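Local coordinates for Glyco_hydro_cc domain-containing protein (Pseudomonas viridiflava, PDB 6UAV) that probably cleaves beta-1,3-glucan chains internally, as an endo-beta-1,3-glucanase of glycoside hydrolase family 128 built on a TIM barrel, at residues Y164-S167 / S168-R172. Numbering follows the deposited sequence.
Sequences YGLS and SMLDR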
loop_
_atom_site.group_PDB
_atom_site.type_symbol
_atom_site.label_atom_id
_atom_site.label_comp_id
_atom_site.label_asym_id
_atom_site.label_seq_id
_atom_site.Cartn_x
_atom_site.Cartn_y
_atom_site.Cartn_z
ATOM N N TYR A 164 12.432 -11.697 -1.826
ATOM C CA TYR A 164 13.707 -10.968 -1.818
ATOM C C TYR A 164 13.764 -10.009 -3.020
ATOM O O TYR A 164 12.933 -10.100 -3.948
ATOM C CB TYR A 164 14.859 -11.963 -1.920
ATOM C CG TYR A 164 14.938 -12.917 -0.758
ATOM C CD1 TYR A 164 14.267 -14.122 -0.807
ATOM C CD2 TYR A 164 15.675 -12.630 0.381
ATOM C CE1 TYR A 164 14.309 -15.024 0.240
ATOM C CE2 TYR A 164 15.743 -13.535 1.441
ATOM C CZ TYR A 164 15.019 -14.711 1.390
ATOM O OH TYR A 164 15.094 -15.639 2.397
ATOM N N GLY A 165 14.710 -9.068 -2.944
ATOM C CA GLY A 165 15.012 -8.133 -4.042
ATOM C C GLY A 165 14.108 -6.929 -4.091
ATOM O O GLY A 165 14.102 -6.234 -5.181
ATOM N N LEU A 166 13.398 -6.605 -3.021
ATOM C CA LEU A 166 12.545 -5.402 -3.077
ATOM C C LEU A 166 13.354 -4.149 -3.488
ATOM O O LEU A 166 12.897 -3.379 -4.361
ATOM C CB LEU A 166 11.804 -5.232 -1.753
ATOM C CG LEU A 166 11.115 -3.896 -1.559
ATOM C CD1 LEU A 166 10.072 -3.611 -2.662
ATOM C CD2 LEU A 166 10.472 -3.890 -0.218
ATOM N N SER A 167 14.528 -3.886 -2.914
ATOM C CA SER A 167 15.346 -2.708 -3.302
ATOM C C SER A 167 15.636 -2.728 -4.822
ATOM O O SER A 167 15.579 -1.675 -5.448
ATOM C CB SER A 167 16.607 -2.591 -2.495
ATOM O OG SER A 167 17.461 -3.669 -2.825
ATOM N N SER A 168 15.830 -3.904 -5.428
ATOM C CA SER A 168 16.186 -4.037 -6.856
ATOM C C SER A 168 14.936 -3.675 -7.684
ATOM O O SER A 168 15.073 -2.984 -8.733
ATOM C CB SER A 168 16.752 -5.406 -7.129
ATOM O OG SER A 168 15.748 -6.375 -7.308
ATOM N N MET A 169 13.748 -4.026 -7.187
ATOM C CA MET A 169 12.507 -3.713 -7.905
ATOM C C MET A 169 12.259 -2.188 -7.801
ATOM O O MET A 169 11.840 -1.569 -8.792
ATOM C CB MET A 169 11.337 -4.519 -7.364
ATOM C CG MET A 169 11.397 -5.988 -7.671
ATOM S SD MET A 169 11.693 -6.422 -9.381
ATOM C CE MET A 169 10.160 -5.948 -10.143
ATOM N N LEU A 170 12.495 -1.565 -6.651
ATOM C CA LEU A 170 12.380 -0.091 -6.534
ATOM C C LEU A 170 13.415 0.574 -7.447
ATOM O O LEU A 170 13.060 1.599 -8.104
ATOM C CB LEU A 170 12.510 0.363 -5.091
ATOM C CG LEU A 170 11.454 -0.225 -4.141
ATOM C CD1 LEU A 170 11.682 0.292 -2.725
ATOM C CD2 LEU A 170 10.018 0.026 -4.622
ATOM N N ASP A 171 14.639 0.066 -7.509
ATOM C CA ASP A 171 15.650 0.665 -8.442
ATOM C C ASP A 171 15.133 0.570 -9.865
ATOM O O ASP A 171 15.216 1.588 -10.627
ATOM C CB ASP A 171 17.030 0.058 -8.266
ATOM C CG ASP A 171 17.749 0.510 -7.020
ATOM O OD1 ASP A 171 17.185 1.406 -6.315
ATOM O OD2 ASP A 171 18.867 -0.031 -6.759
ATOM N N ARG A 172 14.627 -0.590 -10.270
ATOM C CA ARG A 172 14.136 -0.761 -11.652
ATOM C C ARG A 172 13.013 0.252 -11.902
ATOM O O ARG A 172 13.039 0.884 -12.974
ATOM C CB ARG A 172 13.750 -2.218 -11.909
ATOM C CG ARG A 172 14.958 -3.142 -12.014
ATOM C CD ARG A 172 14.740 -4.600 -11.555
ATOM N NE ARG A 172 13.591 -5.193 -12.229
ATOM C CZ ARG A 172 13.398 -6.504 -12.411
ATOM N NH1 ARG A 172 12.323 -6.935 -13.059
ATOM N NH2 ARG A 172 14.291 -7.371 -11.951
#
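Gly-165 O takes two good hydrogen bonds from the first turn of helix 166-173. Met-169 N bonds to Gly-165 O at 3.0 Å. Ser-168 OG donates to Gly-165 O at 2.7 Å, in the carbonyl plane and on a lone pair of that oxygen. Ser-168 OG sits between its own backbone N and carbonyl carbon (chi1 82°), which turns the hydroxyl back toward the helix start. Ser-168 N adds a weak bond to this oxygen. Gly-165 is the N-cap residue. Its phi is positive (83°), a backbone conformation that glycine, lacking a side chain, adopts easily. The regular i to i+4 hydrogen bonds follow, Leu-170 N to Leu-166 O and Asp-171 N to Ser-167 O, both 2.9 Å.

On the buried side, Leu-166 and Leu-170 meet at an oblique angle. The CB bond of Leu-166 points away from residues 168-172. Its chi1 of 168° sets CG beside the carbonyl carbon, and from there CD1 meets Leu-170 CG at 3.9 Å. Leu-166 also packs on Phe-159 and Trp-161 of strand 156-161, and Leu-170 on Phe-180 and Val-182 of strand 180-185. This is the helix of a beta-alpha-beta unit of the barrel. Asp-171 OD1 forms a salt bridge with Arg-217.

The chemistry is therefore split: apolar leucines face the barrel strands, while a serine hydroxyl reinforces the backbone bonding at the helix start.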